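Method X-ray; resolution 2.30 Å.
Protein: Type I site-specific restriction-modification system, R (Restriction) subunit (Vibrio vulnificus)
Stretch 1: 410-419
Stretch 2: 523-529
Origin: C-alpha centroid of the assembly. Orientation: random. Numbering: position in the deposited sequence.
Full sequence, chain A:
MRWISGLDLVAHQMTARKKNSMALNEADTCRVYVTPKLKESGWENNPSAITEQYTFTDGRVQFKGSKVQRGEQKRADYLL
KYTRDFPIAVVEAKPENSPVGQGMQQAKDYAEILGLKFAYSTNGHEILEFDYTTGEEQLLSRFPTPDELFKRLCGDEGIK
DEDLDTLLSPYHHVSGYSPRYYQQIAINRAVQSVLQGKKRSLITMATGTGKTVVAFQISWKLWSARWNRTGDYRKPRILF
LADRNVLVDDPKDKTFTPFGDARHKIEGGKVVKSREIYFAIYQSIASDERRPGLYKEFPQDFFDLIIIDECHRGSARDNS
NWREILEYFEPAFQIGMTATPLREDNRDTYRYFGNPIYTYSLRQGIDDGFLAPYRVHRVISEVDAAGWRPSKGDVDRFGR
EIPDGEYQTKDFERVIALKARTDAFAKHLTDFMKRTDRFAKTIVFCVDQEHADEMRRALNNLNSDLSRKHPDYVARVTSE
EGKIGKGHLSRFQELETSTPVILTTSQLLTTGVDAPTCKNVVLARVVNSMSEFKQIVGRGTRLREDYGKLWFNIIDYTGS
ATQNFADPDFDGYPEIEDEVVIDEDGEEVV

Stretch 1 410-419: KDFERVIALK
Stretch 2 523-529: LARVVNS

Residues 410-419 and 523-529 pack through a small, largely apolar contact that buries 256 Å² over both sides and contains no hydrogen bond between the stretches. Stretch 1 enters from an extended Lys-410 (phi/psi -159/-161), then Asp-411 (-147/-38), into a helix that continues beyond Lys-419; within it, Ala-417 N, Leu-418 N and Lys-419 N bond to Glu-413 O, Arg-414 O and Val-415 O at 3.0, 3.1 and 3.0 Å. Stretch 2 continues a β-strand from earlier in the chain; Leu-523 (-100/113) is extended, Ala-524 has phi/psi -135/40, and the chain is again extended through Arg-525 (-152/167), Val-526 (-85/114) and Val-527 (-88/122). The chains run in opposite senses: the CA of Val-415 lies 6.6 Å from that of Val-526, and the CA of Leu-418 lies 6.6 Å from that of Ala-524.

Val-526 contributes most to the interface, with 78 Å² covered. Its CA-CB bond points toward the helix, and the t rotamer (chi1 174°) sets CG2 among three helical side chains: 3.5 Å from Val-415 CG1, 3.8 Å from Arg-414 CB and 3.9 Å from Leu-418 CD1. Its other methyl, CG1, lies 4.1 Å from Asp-411 OD1. A compact branched residue suits this place, because it presents one methyl to the helix while the second faces the preceding turn. Val-415, with chi1 at -37°, meets it from a sideways CA-CB bond.

Leu-418, one helical turn after Arg-414, covers the next largest area, 65 Å², and is buried. Its CA-CB bond points toward stretch 2, and the side chain takes the m,t conformation (chi1 -82°, chi2 168°) and rests largely on backbone: CD1 is 3.6 Å from Arg-525 CA and 3.7 Å from Val-526 N, while CD2 is 3.9 Å from Ala-524 C. The CA-CB bond of Arg-525 points away (chi1 72°, chi2 -179°), leaving its main chain open to the leucine, and its guanidinium is hydrogen-bonded elsewhere in the structure.

Asp-411 adds 32 Å² at the polar margin. Its CA-CB bond is sideways, but the t rotamer (chi1 -162°) brings the carboxylate nearer stretch 2, with OD2 4.2 Å from Asn-528 ND2, a distance too long for a hydrogen bond. Asn-528 (chi1 -151°, chi2 -82°) likewise brings its amide end closer. Arg-414 touches Val-526 through its aliphatic base, while NE makes a weak hydrogen bond to Lys-410 O (3.5 Å, 150°), linking the first helical turn to the entering loop.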

ATOM      1  N   LYS A 410      17.171 -28.484   7.593  1.00 83.26           N
ATOM      2  CA  LYS A 410      17.150 -28.952   6.210  1.00 82.45           C
ATOM      3  C   LYS A 410      16.120 -28.182   5.390  1.00 81.99           C
ATOM      4  O   LYS A 410      15.680 -27.106   5.797  1.00 82.18           O
ATOM      5  CB  LYS A 410      16.861 -30.455   6.156  1.00 87.31           C
ATOM      6  CG  LYS A 410      17.651 -31.187   5.075  1.00 87.90           C
ATOM      7  CD  LYS A 410      19.144 -30.917   5.241  1.00 87.88           C
ATOM      8  CE  LYS A 410      20.016 -31.938   4.514  1.00 87.53           C
ATOM      9  NZ  LYS A 410      21.470 -31.773   4.851  1.00 87.96           N
ATOM     10  N   ASP A 411      15.710 -28.725   4.249  1.00 78.72           N
ATOM     11  CA  ASP A 411      14.764 -28.005   3.408  1.00 77.79           C
ATOM     12  C   ASP A 411      13.809 -28.911   2.643  1.00 76.53           C
ATOM     13  O   ASP A 411      12.635 -28.583   2.461  1.00 76.39           O
ATOM     14  CB  ASP A 411      15.551 -27.136   2.427  1.00 77.63           C
ATOM     15  CG  ASP A 411      14.716 -26.037   1.813  1.00 77.11           C
ATOM     16  OD1 ASP A 411      14.222 -25.171   2.565  1.00 76.47           O
ATOM     17  OD2 ASP A 411      14.568 -26.034   0.575  1.00 76.60           O
ATOM     18  N   PHE A 412      14.325 -30.043   2.180  1.00 67.57           N
ATOM     19  CA  PHE A 412      13.518 -30.994   1.439  1.00 65.37           C
ATOM     20  C   PHE A 412      12.761 -31.890   2.416  1.00 64.45           C
ATOM     21  O   PHE A 412      11.726 -32.456   2.073  1.00 63.51           O
ATOM     22  CB  PHE A 412      14.403 -31.823   0.503  1.00 86.80           C
ATOM     23  CG  PHE A 412      15.251 -30.990  -0.433  1.00 87.99           C
ATOM     24  CD1 PHE A 412      14.819 -29.737  -0.870  1.00 88.31           C
ATOM     25  CD2 PHE A 412      16.468 -31.478  -0.911  1.00 88.90           C
ATOM     26  CE1 PHE A 412      15.586 -28.982  -1.770  1.00 88.80           C
ATOM     27  CE2 PHE A 412      17.242 -30.733  -1.810  1.00 88.90           C
ATOM     28  CZ  PHE A 412      16.801 -29.484  -2.241  1.00 89.06           C
ATOM     29  N   GLU A 413      13.279 -32.005   3.637  1.00 70.93           N
ATOM     30  CA  GLU A 413      12.624 -32.809   4.676  1.00 70.06           C
ATOM     31  C   GLU A 413      11.567 -31.923   5.312  1.00 67.88           C
ATOM     32  O   GLU A 413      10.662 -32.388   6.014  1.00 67.11           O
ATOM     33  CB  GLU A 413      13.622 -33.225   5.761  1.00 91.17           C
ATOM     34  CG  GLU A 413      13.046 -34.183   6.820  1.00 93.81           C
ATOM     35  CD  GLU A 413      13.397 -33.775   8.251  1.00 95.98           C
ATOM     36  OE1 GLU A 413      12.801 -32.802   8.764  1.00 95.25           O
ATOM     37  OE2 GLU A 413      14.276 -34.423   8.863  1.00 96.35           O
ATOM     38  N   ARG A 414      11.724 -30.625   5.080  1.00 75.86           N
ATOM     39  CA  ARG A 414      10.816 -29.626   5.609  1.00 72.18           C
ATOM     40  C   ARG A 414       9.439 -29.897   5.037  1.00 69.29           C
ATOM     41  O   ARG A 414       8.447 -29.932   5.763  1.00 68.74           O
ATOM     42  CB  ARG A 414      11.271 -28.225   5.201  1.00 76.26           C
ATOM     43  CG  ARG A 414      10.947 -27.198   6.243  1.00 79.46           C
ATOM     44  CD  ARG A 414      11.759 -27.465   7.500  1.00 82.27           C
ATOM     45  NE  ARG A 414      12.827 -26.483   7.672  1.00 84.80           N
ATOM     46  CZ  ARG A 414      12.626 -25.233   8.076  1.00 85.46           C
ATOM     47  NH1 ARG A 414      11.394 -24.816   8.354  1.00 86.21           N
ATOM     48  NH2 ARG A 414      13.650 -24.398   8.206  1.00 85.40           N
ATOM     49  N   VAL A 415       9.392 -30.113   3.728  1.00 49.60           N
ATOM     50  CA  VAL A 415       8.136 -30.369   3.055  1.00 46.35           C
ATOM     51  C   VAL A 415       7.662 -31.773   3.386  1.00 45.09           C
ATOM     52  O   VAL A 415       6.459 -32.032   3.406  1.00 45.27           O
ATOM     53  CB  VAL A 415       8.278 -30.204   1.537  1.00 45.70           C
ATOM     54  CG1 VAL A 415       9.231 -29.059   1.234  1.00 44.41           C
ATOM     55  CG2 VAL A 415       8.748 -31.484   0.922  1.00 44.92           C
ATOM     56  N   ILE A 416       8.590 -32.684   3.655  1.00 39.91           N
ATOM     57  CA  ILE A 416       8.190 -34.037   4.020  1.00 38.06           C
ATOM     58  C   ILE A 416       7.332 -33.966   5.274  1.00 35.88           C
ATOM     59  O   ILE A 416       6.199 -34.441   5.293  1.00 34.23           O
ATOM     60  CB  ILE A 416       9.414 -34.931   4.328  1.00 62.36           C
ATOM     61  CG1 ILE A 416      10.033 -35.418   3.018  1.00 63.26           C
ATOM     62  CG2 ILE A 416       8.994 -36.124   5.198  1.00 60.21           C
ATOM     63  CD1 ILE A 416       9.075 -36.224   2.175  1.00 64.98           C
ATOM     64  N   ALA A 417       7.887 -33.356   6.314  1.00 40.47           N
ATOM     65  CA  ALA A 417       7.205 -33.200   7.583  1.00 39.48           C
ATOM     66  C   ALA A 417       5.883 -32.468   7.434  1.00 39.20           C
ATOM     67  O   ALA A 417       4.901 -32.835   8.066  1.00 41.33           O
ATOM     68  CB  ALA A 417       8.112 -32.457   8.562  1.00 41.31           C
ATOM     69  N   LEU A 418       5.855 -31.440   6.592  1.00 45.68           N
ATOM     70  CA  LEU A 418       4.632 -30.665   6.379  1.00 45.55           C
ATOM     71  C   LEU A 418       3.498 -31.487   5.780  1.00 43.64           C
ATOM     72  O   LEU A 418       2.351 -31.376   6.206  1.00 44.60           O
ATOM     73  CB  LEU A 418       4.918 -29.456   5.485  1.00 41.52           C
ATOM     74  CG  LEU A 418       5.508 -28.223   6.166  1.00 40.46           C
ATOM     75  CD1 LEU A 418       5.998 -27.233   5.112  1.00 41.40           C
ATOM     76  CD2 LEU A 418       4.446 -27.596   7.056  1.00 39.60           C
ATOM     77  N   LYS A 419       3.814 -32.308   4.790  1.00 40.01           N
ATOM     78  CA  LYS A 419       2.784 -33.137   4.167  1.00 38.84           C
ATOM     79  C   LYS A 419       2.385 -34.325   5.041  1.00 37.85           C
ATOM     80  O   LYS A 419       1.256 -34.802   4.973  1.00 38.55           O
ATOM     81  CB  LYS A 419       3.260 -33.641   2.806  1.00 36.44           C
ATOM     82  CG  LYS A 419       3.514 -32.545   1.796  1.00 35.80           C
ATOM     83  CD  LYS A 419       4.029 -33.129   0.494  1.00 37.29           C
ATOM     84  CE  LYS A 419       2.947 -33.170  -0.567  1.00 36.35           C
ATOM     85  NZ  LYS A 419       3.362 -33.997  -1.725  1.00 35.27           N
ATOM     86  N   LEU A 523      -0.383 -20.793   7.222  1.00 31.15           N
ATOM     87  CA  LEU A 523       0.860 -21.272   6.615  1.00 32.98           C
ATOM     88  C   LEU A 523       1.144 -22.773   6.797  1.00 33.32           C
ATOM     89  O   LEU A 523       1.394 -23.241   7.907  1.00 31.67           O
ATOM     90  CB  LEU A 523       2.040 -20.480   7.189  1.00 45.71           C
ATOM     91  CG  LEU A 523       2.136 -18.985   6.915  1.00 47.62           C
ATOM     92  CD1 LEU A 523       3.357 -18.416   7.627  1.00 49.91           C
ATOM     93  CD2 LEU A 523       2.256 -18.754   5.426  1.00 50.58           C
ATOM     94  N   ALA A 524       1.120 -23.521   5.701  1.00 27.42           N
ATOM     95  CA  ALA A 524       1.392 -24.953   5.766  1.00 27.71           C
ATOM     96  C   ALA A 524       2.338 -25.293   4.642  1.00 28.67           C
ATOM     97  O   ALA A 524       2.216 -26.326   4.001  1.00 31.41           O
ATOM     98  CB  ALA A 524       0.109 -25.751   5.622  1.00 21.35           C
ATOM     99  N   ARG A 525       3.300 -24.414   4.423  1.00 32.99           N
ATOM    100  CA  ARG A 525       4.247 -24.608   3.350  1.00 33.23           C
ATOM    101  C   ARG A 525       5.578 -23.953   3.634  1.00 33.07           C
ATOM    102  O   ARG A 525       5.710 -23.135   4.539  1.00 32.75           O
ATOM    103  CB  ARG A 525       3.683 -24.008   2.067  1.00 40.88           C
ATOM    104  CG  ARG A 525       3.684 -22.496   2.089  1.00 42.53           C
ATOM    105  CD  ARG A 525       3.098 -21.953   0.831  1.00 48.52           C
ATOM    106  NE  ARG A 525       3.628 -22.675  -0.315  1.00 52.71           N
ATOM    107  CZ  ARG A 525       4.058 -22.092  -1.421  1.00 54.24           C
ATOM    108  NH1 ARG A 525       4.020 -20.772  -1.526  1.00 56.53           N
ATOM    109  NH2 ARG A 525       4.522 -22.826  -2.418  1.00 55.27           N
ATOM    110  N   VAL A 526       6.555 -24.322   2.821  1.00 34.81           N
ATOM    111  CA  VAL A 526       7.883 -23.771   2.912  1.00 33.00           C
ATOM    112  C   VAL A 526       7.850 -22.488   2.106  1.00 32.62           C
ATOM    113  O   VAL A 526       7.621 -22.517   0.897  1.00 32.94           O
ATOM    114  CB  VAL A 526       8.946 -24.714   2.270  1.00 33.86           C
ATOM    115  CG1 VAL A 526      10.311 -24.037   2.256  1.00 32.23           C
ATOM    116  CG2 VAL A 526       9.012 -26.025   3.030  1.00 34.45           C
ATOM    117  N   VAL A 527       8.023 -21.361   2.781  1.00 32.15           N
ATOM    118  CA  VAL A 527       8.072 -20.083   2.088  1.00 32.51           C
ATOM    119  C   VAL A 527       9.549 -19.929   1.736  1.00 34.94           C
ATOM    120  O   VAL A 527      10.411 -19.964   2.620  1.00 32.50           O
ATOM    121  CB  VAL A 527       7.626 -18.935   3.000  1.00 30.86           C
ATOM    122  CG1 VAL A 527       7.888 -17.600   2.321  1.00 30.84           C
ATOM    123  CG2 VAL A 527       6.159 -19.078   3.318  1.00 30.28           C
ATOM    124  N   ASN A 528       9.855 -19.781   0.453  1.00 53.43           N
ATOM    125  CA  ASN A 528      11.250 -19.675   0.071  1.00 57.89           C
ATOM    126  C   ASN A 528      11.766 -18.269  -0.190  1.00 57.94           C
ATOM    127  O   ASN A 528      12.925 -18.105  -0.578  1.00 59.57           O
ATOM    128  CB  ASN A 528      11.552 -20.561  -1.147  1.00 78.38           C
ATOM    129  CG  ASN A 528      13.007 -21.057  -1.162  1.00 81.54           C
ATOM    130  OD1 ASN A 528      13.929 -20.344  -1.586  1.00 82.95           O
ATOM    131  ND2 ASN A 528      13.214 -22.279  -0.681  1.00 83.46           N
ATOM    132  N   SER A 529      10.934 -17.252   0.029  1.00 45.82           N
ATOM    133  CA  SER A 529      11.384 -15.873  -0.182  1.00 42.27           C
ATOM    134  C   SER A 529      10.601 -14.823   0.609  1.00 41.04           C
ATOM    135  O   SER A 529       9.439 -15.018   0.957  1.00 41.19           O
ATOM    136  CB  SER A 529      11.369 -15.524  -1.680  1.00 34.27           C
ATOM    137  OG  SER A 529      10.083 -15.133  -2.130  1.00 32.60           O
TER